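Local coordinates for protein porphyranase B (Zobellia galactanivorans, PDB 3JUU) that hydrolyses the sulfated red-algal polysaccharide porphyran at its beta-D-galactose-(1->4)-alpha-L-galactose-6-sulfate linkages, as a family 16 glycoside hydrolase, at residues A[96-107]-A[232-242]; A[171-182]-A[225-233]. All coordinates share one frame; numbering follows the deposited sequence.

Contact 1: A[96-107]-A[232-242]; sequences GGYVGSRNGMTY and FDIEMYLRMVV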
loop_
_atom_site.group_PDB
_atom_site.type_symbol
_atom_site.label_atom_id
_atom_site.label_comp_id
_atom_site.label_asym_id
_atom_site.label_seq_id
_atom_site.Cartn_x
_atom_site.Cartn_y
_atom_site.Cartn_z
ATOM N N GLY A 96 -10.432 -10.554 0.613
ATOM C CA GLY A 96 -9.458 -9.606 -0.017
ATOM C C GLY A 96 -8.142 -10.321 -0.042
ATOM O O GLY A 96 -8.095 -11.566 -0.213
ATOM N N GLY A 97 -7.023 -9.573 0.052
ATOM C CA GLY A 97 -5.748 -10.240 -0.009
ATOM C C GLY A 97 -4.689 -9.328 0.575
ATOM O O GLY A 97 -4.861 -8.078 0.660
ATOM N N TYR A 98 -3.585 -9.970 0.959
ATOM C CA TYR A 98 -2.509 -9.268 1.699
ATOM C C TYR A 98 -1.233 -9.780 1.121
ATOM O O TYR A 98 -1.075 -11.035 0.917
ATOM C CB TYR A 98 -2.631 -9.589 3.187
ATOM C CG TYR A 98 -1.407 -9.220 4.070
ATOM C CD1 TYR A 98 -1.467 -8.163 4.940
ATOM C CD2 TYR A 98 -0.177 -9.937 3.953
ATOM C CE1 TYR A 98 -0.382 -7.823 5.759
ATOM C CE2 TYR A 98 0.920 -9.600 4.772
ATOM C CZ TYR A 98 0.769 -8.558 5.679
ATOM O OH TYR A 98 1.756 -8.222 6.523
ATOM N N VAL A 99 -0.343 -8.853 0.772
ATOM C CA VAL A 99 0.988 -9.272 0.341
ATOM C C VAL A 99 1.969 -8.353 1.096
ATOM O O VAL A 99 1.884 -7.126 0.908
ATOM C CB VAL A 99 1.175 -9.060 -1.197
ATOM C CG1 VAL A 99 2.614 -9.602 -1.630
ATOM C CG2 VAL A 99 0.075 -9.756 -2.030
ATOM N N GLY A 100 2.832 -8.909 1.950
ATOM C CA GLY A 100 3.807 -8.131 2.689
ATOM C C GLY A 100 5.241 -8.586 2.412
ATOM O O GLY A 100 5.517 -9.806 2.231
ATOM N N SER A 101 6.161 -7.617 2.308
ATOM C CA SER A 101 7.605 -8.010 2.085
ATOM C C SER A 101 8.166 -8.673 3.318
ATOM O O SER A 101 7.986 -8.183 4.444
ATOM C CB SER A 101 8.477 -6.792 1.617
ATOM O OG SER A 101 8.627 -5.829 2.673
ATOM N N ARG A 102 8.824 -9.823 3.155
ATOM C CA ARG A 102 9.414 -10.440 4.344
ATOM C C ARG A 102 10.744 -9.712 4.694
ATOM O O ARG A 102 11.192 -9.818 5.830
ATOM C CB ARG A 102 9.722 -11.909 4.055
ATOM C CG ARG A 102 8.490 -12.708 3.793
ATOM C CD ARG A 102 8.899 -14.214 3.622
ATOM N NE ARG A 102 7.723 -14.983 3.228
ATOM C CZ ARG A 102 6.893 -15.579 4.102
ATOM N NH1 ARG A 102 7.061 -15.455 5.427
ATOM N NH2 ARG A 102 5.863 -16.281 3.648
ATOM N N ASN A 103 11.323 -8.984 3.751
ATOM C CA ASN A 103 12.533 -8.155 4.015
ATOM C C ASN A 103 12.182 -6.650 4.116
ATOM O O ASN A 103 11.239 -6.199 3.468
ATOM C CB ASN A 103 13.549 -8.383 2.896
ATOM C CG ASN A 103 14.092 -9.821 2.919
ATOM O OD1 ASN A 103 14.840 -10.175 3.843
ATOM N ND2 ASN A 103 13.688 -10.636 1.948
ATOM N N GLY A 104 12.878 -5.940 5.012
ATOM C CA GLY A 104 12.586 -4.491 5.233
ATOM C C GLY A 104 13.812 -3.640 4.910
ATOM O O GLY A 104 14.928 -4.170 4.619
ATOM N N MET A 105 13.602 -2.329 4.951
ATOM C CA MET A 105 14.695 -1.378 4.753
ATOM C C MET A 105 14.346 -0.075 5.534
ATOM O O MET A 105 13.196 0.199 5.895
ATOM C CB MET A 105 14.916 -1.166 3.210
ATOM C CG MET A 105 16.054 -0.137 2.701
ATOM S SD MET A 105 17.623 -0.585 3.552
ATOM C CE MET A 105 17.960 -2.231 2.766
ATOM N N THR A 106 15.384 0.726 5.793
ATOM C CA THR A 106 15.185 2.113 6.295
ATOM C C THR A 106 15.641 3.076 5.208
ATOM O O THR A 106 16.785 2.990 4.741
ATOM C CB THR A 106 15.962 2.327 7.609
ATOM O OG1 THR A 106 15.744 1.199 8.488
ATOM C CG2 THR A 106 15.433 3.612 8.346
ATOM N N TYR A 107 14.745 3.996 4.819
ATOM C CA TYR A 107 14.948 4.989 3.737
ATOM C C TYR A 107 14.960 4.364 2.365
ATOM O O TYR A 107 15.055 3.137 2.239
ATOM C CB TYR A 107 16.214 5.899 3.934
ATOM C CG TYR A 107 16.325 6.377 5.355
ATOM C CD1 TYR A 107 15.283 7.057 5.974
ATOM C CD2 TYR A 107 17.438 6.022 6.125
ATOM C CE1 TYR A 107 15.368 7.435 7.344
ATOM C CE2 TYR A 107 17.535 6.412 7.473
ATOM C CZ TYR A 107 16.493 7.145 8.039
ATOM O OH TYR A 107 16.553 7.492 9.375
ATOM N N PHE A 232 10.617 8.954 11.165
ATOM C CA PHE A 232 10.509 7.656 10.455
ATOM C C PHE A 232 11.934 7.106 10.261
ATOM O O PHE A 232 12.450 7.134 9.151
ATOM C CB PHE A 232 9.776 7.872 9.124
ATOM C CG PHE A 232 8.236 7.893 9.254
ATOM C CD1 PHE A 232 7.600 8.134 10.489
ATOM C CD2 PHE A 232 7.439 7.642 8.132
ATOM C CE1 PHE A 232 6.175 8.175 10.632
ATOM C CE2 PHE A 232 5.986 7.662 8.276
ATOM C CZ PHE A 232 5.358 7.873 9.551
ATOM N N ASP A 233 12.569 6.635 11.362
ATOM C CA ASP A 233 13.928 6.141 11.238
ATOM C C ASP A 233 13.975 4.659 11.619
ATOM O O ASP A 233 15.053 4.165 12.057
ATOM C CB ASP A 233 14.865 6.967 12.115
ATOM C CG ASP A 233 14.391 7.047 13.555
ATOM O OD1 ASP A 233 13.335 6.484 13.903
ATOM O OD2 ASP A 233 15.033 7.801 14.339
ATOM N N ILE A 234 12.805 3.978 11.515
ATOM C CA ILE A 234 12.696 2.528 11.913
ATOM C C ILE A 234 12.502 1.735 10.611
ATOM O O ILE A 234 11.771 2.193 9.722
ATOM C CB ILE A 234 11.505 2.206 12.932
ATOM C CG1 ILE A 234 11.573 3.119 14.195
ATOM C CG2 ILE A 234 11.595 0.715 13.386
ATOM C CD1 ILE A 234 10.321 3.279 14.934
ATOM N N GLU A 235 13.132 0.571 10.518
ATOM C CA GLU A 235 12.979 -0.326 9.343
ATOM C C GLU A 235 11.509 -0.570 9.025
ATOM O O GLU A 235 10.687 -0.804 9.938
ATOM C CB GLU A 235 13.643 -1.723 9.671
ATOM C CG GLU A 235 13.736 -2.606 8.433
ATOM C CD GLU A 235 14.379 -3.966 8.776
ATOM O OE1 GLU A 235 14.634 -4.195 9.965
ATOM O OE2 GLU A 235 14.498 -4.814 7.912
ATOM N N MET A 236 11.157 -0.490 7.747
ATOM C CA MET A 236 9.757 -0.713 7.360
ATOM C C MET A 236 9.666 -1.760 6.258
ATOM O O MET A 236 10.648 -2.060 5.596
ATOM C CB MET A 236 9.071 0.591 6.924
ATOM C CG MET A 236 8.756 1.447 8.164
ATOM S SD MET A 236 7.469 2.710 7.871
ATOM C CE MET A 236 8.353 4.024 7.117
ATOM N N TYR A 237 8.456 -2.324 6.085
ATOM C CA TYR A 237 8.174 -3.468 5.188
ATOM C C TYR A 237 7.068 -3.062 4.287
ATOM O O TYR A 237 6.151 -2.333 4.769
ATOM C CB TYR A 237 7.706 -4.698 6.013
ATOM C CG TYR A 237 8.794 -5.137 7.018
ATOM C CD1 TYR A 237 9.727 -6.174 6.684
ATOM C CD2 TYR A 237 8.977 -4.430 8.244
ATOM C CE1 TYR A 237 10.751 -6.562 7.602
ATOM C CE2 TYR A 237 10.007 -4.789 9.143
ATOM C CZ TYR A 237 10.894 -5.848 8.786
ATOM O OH TYR A 237 11.911 -6.191 9.670
ATOM N N LEU A 238 7.112 -3.554 3.038
ATOM C CA LEU A 238 6.111 -3.224 2.030
ATOM C C LEU A 238 4.791 -3.968 2.260
ATOM O O LEU A 238 4.750 -5.090 2.878
ATOM C CB LEU A 238 6.598 -3.539 0.623
ATOM C CG LEU A 238 7.679 -2.569 0.104
ATOM C CD1 LEU A 238 8.400 -3.204 -1.106
ATOM C CD2 LEU A 238 7.115 -1.199 -0.288
ATOM N N ARG A 239 3.731 -3.320 1.810
ATOM C CA ARG A 239 2.391 -3.894 1.891
ATOM C C ARG A 239 1.658 -3.594 0.584
ATOM O O ARG A 239 1.608 -2.422 0.142
ATOM C CB ARG A 239 1.573 -3.220 2.983
ATOM C CG ARG A 239 2.138 -3.415 4.403
ATOM C CD ARG A 239 1.749 -4.858 4.936
ATOM N NE ARG A 239 2.285 -5.061 6.279
ATOM C CZ ARG A 239 3.463 -5.621 6.563
ATOM N NH1 ARG A 239 4.306 -5.919 5.621
ATOM N NH2 ARG A 239 3.762 -5.841 7.849
ATOM N N MET A 240 0.993 -4.619 0.016
ATOM C CA MET A 240 0.022 -4.408 -1.063
ATOM C C MET A 240 -1.241 -5.166 -0.578
ATOM O O MET A 240 -1.232 -6.415 -0.435
ATOM C CB MET A 240 0.554 -5.008 -2.402
ATOM C CG MET A 240 1.746 -4.194 -3.032
ATOM S SD MET A 240 3.326 -4.895 -2.296
ATOM C CE MET A 240 3.601 -6.448 -3.156
ATOM N N VAL A 241 -2.311 -4.422 -0.307
ATOM C CA VAL A 241 -3.417 -4.990 0.489
ATOM C C VAL A 241 -4.710 -4.544 -0.127
ATOM O O VAL A 241 -4.876 -3.368 -0.554
ATOM C CB VAL A 241 -3.322 -4.558 1.994
ATOM C CG1 VAL A 241 -4.642 -4.899 2.788
ATOM C CG2 VAL A 241 -2.056 -5.222 2.656
ATOM N N VAL A 242 -5.676 -5.454 -0.099
ATOM C CA VAL A 242 -7.017 -5.168 -0.629
ATOM C C VAL A 242 -7.934 -5.575 0.525
ATOM O O VAL A 242 -7.957 -6.756 0.920
ATOM C CB VAL A 242 -7.297 -6.056 -1.903
ATOM C CG1 VAL A 242 -8.843 -5.993 -2.259
ATOM C CG2 VAL A 242 -6.440 -5.556 -3.102
HETATM O O HOH W 1 6.232 -7.921 6.420
HETATM O O HOH W 2 14.801 -7.401 6.723
HETATM O O HOH W 3 16.576 1.732 11.076
#
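The hydroxyl of Tyr98 sits over the centre of one face of the Arg239 guanidinium, with Tyr98 OH 3.1 Å from Arg239 CZ and the two planes 49° apart; the N-H groups point elsewhere and form no hydrogen bond to it. The edges carry the polar work: NH1 donates to Leu238 O, NE forms a salt bridge with the sulfonate of a bound MES, probably from the crystallisation liquor, and NH2 makes a salt bridge with Glu130. The bend at chi2 (-79°) turns the chain so that one face of the guanidinium meets the tyrosine oxygen. A leucine in place of Arg239 would probably cost Glu130 its salt bridge to this side chain and leave Tyr98 OH without the flat group it rests on. The Tyr237 ring takes Gly104 CA over one face as a CH-pi contact, 4.0 Å from CA to the ring centroid, and has Ser101 O near its plane at the edge.

From Gly97 to Gly100 the strands pair antiparallel, Met240 N reaching Val99 O at 2.8 Å. Beyond Gly100 the register shifts by two. At this break Ser101 OG accepts from Leu238 N (2.8 Å) and donates to Asn103 O, while Leu238 O receives Ser101 N and Arg239 NH1 from opposite faces of its plane. A separate bridge follows, in which Met236 N meets Met105 O at 2.8 Å, 174° at the hydrogen.

Strand 237-242 thus lies between strands 90-101 and 122-128 in the jelly-roll sandwich. Val99, Met240 and Val242 pack on strand 73-87 on one side of the sheet, and Arg239 on the other touches Trp126 and Ile128 of strand 122-128.

Contact 2: A[171-182]-A[225-233]; sequences THSRNIPEGCEY and KVTPPADFD. With SO4 (sulfate ion), chain G.
In this beta-sandwich of family 16, the end of strand 166-174 is packed against the proline-containing loop that follows strand 221-226, a van der Waals contact of carbons against carbons and oxygens, with no direct hydrogen bond across it. Pro229 lies against the strand, its CD 3.2 Å from Thr171 OG1 and its CG near Ser173 N. The threonine hydroxyl, at chi1 55° between its backbone N and carbonyl carbon, faces the proline while also bonding to Ser187 O. Phe232 brings the far end of its ring to the strand: CZ is 3.4 Å from His172 O, CE2 comes to Thr171 CB, and His172 N lies in the ring plane at the edge. Pro228 CB covers one face of that ring, 3.7 Å above its centre. Farther along, the Ala230 methyl fits beside Ser173, 3.5 Å from CB to OG, an oxygen that is itself bonded to Glu183 O.

Tyr182 closes the other end, its ring set 74° to the Asp231 carboxylate and in cation-pi contact with Arg140. A water in the ring plane accepts from Tyr182 OH at 2.8 Å and donates to Asp231 OD2 and Asp233 OD2, so the phenol and both acids meet through one molecule.

At the end of the strand Arg174, and Asn175 just beyond it, hold a sulfate, probably a crystallisation ion: Arg174 NE bonds O3 (2.8 Å), its NH2 bonds O2 (2.9 Å), and Asn175 ND2 also bonds O3. NH2 bridges as well to Glu143, the probable nucleophile. The chemistry is therefore divided: van der Waals packing joins loop to strand, while Arg174 NE and NH2 with Asn175 ND2 can bind an anion here.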
loop_
_atom_site.group_PDB
_atom_site.type_symbol
_atom_site.label_atom_id
_atom_site.label_comp_id
_atom_site.label_asym_id
_atom_site.label_seq_id
_atom_site.Cartn_x
_atom_site.Cartn_y
_atom_site.Cartn_z
ATOM N N THR A 171 0.914 9.663 6.517
ATOM C CA THR A 171 2.051 9.225 7.404
ATOM C C THR A 171 1.439 9.192 8.804
ATOM O O THR A 171 0.731 10.117 9.181
ATOM C CB THR A 171 3.305 10.196 7.361
ATOM O OG1 THR A 171 2.853 11.526 7.673
ATOM C CG2 THR A 171 4.019 10.238 5.872
ATOM N N HIS A 172 1.633 8.117 9.545
ATOM C CA HIS A 172 1.007 7.972 10.835
ATOM C C HIS A 172 2.045 7.650 11.877
ATOM O O HIS A 172 2.930 6.837 11.616
ATOM C CB HIS A 172 0.028 6.776 10.864
ATOM C CG HIS A 172 -1.087 6.899 9.885
ATOM N ND1 HIS A 172 -2.142 7.767 10.082
ATOM C CD2 HIS A 172 -1.293 6.321 8.674
ATOM C CE1 HIS A 172 -3.001 7.640 9.086
ATOM N NE2 HIS A 172 -2.508 6.775 8.217
ATOM N N SER A 173 1.836 8.204 13.073
ATOM C CA SER A 173 2.617 7.808 14.246
ATOM C C SER A 173 1.577 7.400 15.300
ATOM O O SER A 173 0.657 8.173 15.629
ATOM C CB SER A 173 3.451 9.007 14.739
ATOM O OG SER A 173 3.891 8.719 16.080
ATOM N N ARG A 174 1.706 6.204 15.859
ATOM C CA ARG A 174 0.766 5.744 16.907
ATOM C C ARG A 174 1.349 4.657 17.780
ATOM O O ARG A 174 2.528 4.256 17.545
ATOM C CB ARG A 174 -0.552 5.252 16.318
ATOM C CG ARG A 174 -0.360 4.062 15.277
ATOM C CD ARG A 174 -1.730 3.486 14.819
ATOM N NE ARG A 174 -1.491 2.393 13.886
ATOM C CZ ARG A 174 -1.216 2.565 12.599
ATOM N NH1 ARG A 174 -1.198 3.794 12.036
ATOM N NH2 ARG A 174 -0.970 1.504 11.879
ATOM N N ASN A 175 0.548 4.118 18.740
ATOM C CA ASN A 175 1.083 3.020 19.603
ATOM C C ASN A 175 2.384 3.391 20.325
ATOM O O ASN A 175 3.345 2.579 20.492
ATOM C CB ASN A 175 1.261 1.706 18.833
ATOM C CG ASN A 175 0.004 1.232 18.190
ATOM O OD1 ASN A 175 -1.078 1.397 18.752
ATOM N ND2 ASN A 175 0.120 0.696 16.953
ATOM N N ILE A 176 2.487 4.638 20.778
ATOM C CA ILE A 176 3.790 5.044 21.281
ATOM C C ILE A 176 3.942 4.609 22.772
ATOM O O ILE A 176 3.031 4.905 23.594
ATOM C CB ILE A 176 3.963 6.573 21.174
ATOM C CG1 ILE A 176 3.957 7.001 19.694
ATOM C CG2 ILE A 176 5.234 7.097 21.915
ATOM C CD1 ILE A 176 3.311 8.329 19.647
ATOM N N PRO A 177 5.054 3.910 23.120
ATOM C CA PRO A 177 5.207 3.475 24.529
ATOM C C PRO A 177 5.282 4.666 25.480
ATOM O O PRO A 177 5.929 5.677 25.175
ATOM C CB PRO A 177 6.561 2.747 24.551
ATOM C CG PRO A 177 6.725 2.265 23.093
ATOM C CD PRO A 177 6.125 3.374 22.259
ATOM N N GLU A 178 4.655 4.526 26.652
ATOM C CA GLU A 178 4.679 5.604 27.644
ATOM C C GLU A 178 6.134 5.930 28.016
ATOM O O GLU A 178 6.992 5.042 28.052
ATOM C CB GLU A 178 3.722 5.298 28.812
ATOM C CG GLU A 178 4.303 4.535 29.959
ATOM C CD GLU A 178 4.546 5.431 31.156
ATOM O OE1 GLU A 178 3.796 5.272 32.149
ATOM O OE2 GLU A 178 5.460 6.312 31.091
ATOM N N GLY A 179 6.453 7.226 28.152
ATOM C CA GLY A 179 7.833 7.663 28.336
ATOM C C GLY A 179 8.681 7.926 27.093
ATOM O O GLY A 179 9.778 8.448 27.195
ATOM N N CYS A 180 8.202 7.546 25.907
ATOM C CA CYS A 180 8.959 7.754 24.692
ATOM C C CYS A 180 8.577 9.113 24.113
ATOM O O CYS A 180 7.396 9.385 24.034
ATOM C CB CYS A 180 8.622 6.618 23.706
ATOM S SG CYS A 180 9.400 5.044 24.199
ATOM N N GLU A 181 9.556 9.944 23.753
ATOM C CA GLU A 181 9.332 11.359 23.354
ATOM C C GLU A 181 8.957 11.436 21.879
ATOM O O GLU A 181 9.749 11.944 21.070
ATOM C CB GLU A 181 10.639 12.184 23.437
ATOM C CG GLU A 181 11.492 11.868 24.593
ATOM C CD GLU A 181 11.015 12.636 25.742
ATOM O OE1 GLU A 181 9.765 12.815 25.811
ATOM O OE2 GLU A 181 11.884 13.079 26.528
ATOM N N TYR A 182 7.818 10.877 21.519
ATOM C CA TYR A 182 7.366 10.966 20.111
ATOM C C TYR A 182 5.921 11.398 20.158
ATOM O O TYR A 182 5.192 11.059 21.083
ATOM C CB TYR A 182 7.493 9.594 19.444
ATOM C CG TYR A 182 8.917 9.200 19.281
ATOM C CD1 TYR A 182 9.677 9.753 18.266
ATOM C CD2 TYR A 182 9.548 8.356 20.218
ATOM C CE1 TYR A 182 11.026 9.420 18.132
ATOM C CE2 TYR A 182 10.892 8.007 20.085
ATOM C CZ TYR A 182 11.603 8.557 19.048
ATOM O OH TYR A 182 12.923 8.268 18.911
ATOM N N LYS A 225 5.668 17.168 -0.400
ATOM C CA LYS A 225 6.651 16.811 0.544
ATOM C C LYS A 225 5.907 16.853 1.876
ATOM O O LYS A 225 5.103 17.799 2.193
ATOM C CB LYS A 225 7.823 17.822 0.521
ATOM C CG LYS A 225 8.849 17.522 1.607
ATOM C CD LYS A 225 10.071 18.475 1.630
ATOM C CE LYS A 225 11.365 17.610 1.749
ATOM N NZ LYS A 225 12.540 18.220 2.473
ATOM N N VAL A 226 6.138 15.831 2.687
ATOM C CA VAL A 226 5.445 15.793 3.966
ATOM C C VAL A 226 6.452 15.585 5.099
ATOM O O VAL A 226 7.340 14.751 4.983
ATOM C CB VAL A 226 4.373 14.644 3.896
ATOM C CG1 VAL A 226 3.800 14.444 5.250
ATOM C CG2 VAL A 226 3.211 15.087 2.959
ATOM N N THR A 227 6.325 16.309 6.229
ATOM C CA THR A 227 7.085 15.987 7.377
ATOM C C THR A 227 6.220 15.033 8.166
ATOM O O THR A 227 5.133 15.385 8.569
ATOM C CB THR A 227 7.323 17.274 8.228
ATOM O OG1 THR A 227 8.138 18.159 7.423
ATOM C CG2 THR A 227 8.052 16.947 9.512
ATOM N N PRO A 228 6.729 13.833 8.442
ATOM C CA PRO A 228 5.873 12.928 9.194
ATOM C C PRO A 228 5.679 13.374 10.631
ATOM O O PRO A 228 6.513 14.165 11.177
ATOM C CB PRO A 228 6.644 11.572 9.060
ATOM C CG PRO A 228 8.082 11.919 9.020
ATOM C CD PRO A 228 8.068 13.263 8.166
ATOM N N PRO A 229 4.637 12.847 11.303
ATOM C CA PRO A 229 4.310 13.273 12.694
ATOM C C PRO A 229 5.355 12.870 13.739
ATOM O O PRO A 229 5.417 13.522 14.784
ATOM C CB PRO A 229 2.928 12.659 12.961
ATOM C CG PRO A 229 2.715 11.692 11.857
ATOM C CD PRO A 229 3.711 11.824 10.783
ATOM N N ALA A 230 6.216 11.904 13.417
ATOM C CA ALA A 230 7.324 11.490 14.325
ATOM C C ALA A 230 8.439 11.038 13.428
ATOM O O ALA A 230 8.228 10.766 12.220
ATOM C CB ALA A 230 6.864 10.338 15.281
ATOM N N ASP A 231 9.663 10.936 13.960
ATOM C CA ASP A 231 10.768 10.431 13.115
ATOM C C ASP A 231 10.469 9.036 12.472
ATOM O O ASP A 231 10.148 8.046 13.155
ATOM C CB ASP A 231 11.980 10.197 13.963
ATOM C CG ASP A 231 12.631 11.491 14.469
ATOM O OD1 ASP A 231 12.410 12.552 13.837
ATOM O OD2 ASP A 231 13.364 11.375 15.506
ATOM N N PHE A 232 10.617 8.954 11.165
ATOM C CA PHE A 232 10.509 7.656 10.455
ATOM C C PHE A 232 11.934 7.106 10.261
ATOM O O PHE A 232 12.450 7.134 9.151
ATOM C CB PHE A 232 9.776 7.872 9.124
ATOM C CG PHE A 232 8.236 7.893 9.254
ATOM C CD1 PHE A 232 7.600 8.134 10.489
ATOM C CD2 PHE A 232 7.439 7.642 8.132
ATOM C CE1 PHE A 232 6.175 8.175 10.632
ATOM C CE2 PHE A 232 5.986 7.662 8.276
ATOM C CZ PHE A 232 5.358 7.873 9.551
ATOM N N ASP A 233 12.569 6.635 11.362
ATOM C CA ASP A 233 13.928 6.141 11.238
ATOM C C ASP A 233 13.975 4.659 11.619
ATOM O O ASP A 233 15.053 4.165 12.057
ATOM C CB ASP A 233 14.865 6.967 12.115
ATOM C CG ASP A 233 14.391 7.047 13.555
ATOM O OD1 ASP A 233 13.335 6.484 13.903
ATOM O OD2 ASP A 233 15.033 7.801 14.339
HETATM S S SO4 G . -1.608 -1.379 14.175
HETATM O O1 SO4 G . -2.773 -2.034 13.691
HETATM O O2 SO4 G . -0.632 -1.133 13.126
HETATM O O3 SO4 G . -2.058 -0.187 14.913
HETATM O O4 SO4 G . -0.860 -2.377 14.907
HETATM O O HOH W 4 14.201 8.898 16.486
#

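Contacts 1 and 2 meet in the chain at Phe232 and Asp233, where the loop leaving strand 221-226 runs on into strand 237-242; their centres lie about 17 Å apart. Contact 1, about 8 Å from the centre of the chain, is strand pairing, whereas contact 2, about 19 Å from it, is side-chain packing. Contact 1 comes within about 4 Å of the probable substrate-binding residues Trp54 and Glu243 through the side chain of Val241; contact 2 approaches the probable catalytic Glu143 (about 4 Å) and Glu148 (about 5 Å) through that of His172, on the side away from the loop. Arg140 is common ground, in a salt bridge with Asp233 and a cation-pi contact with Tyr182. The pair illustrates how one continuous segment can join a strand pairing to a loop packing 17 Å away.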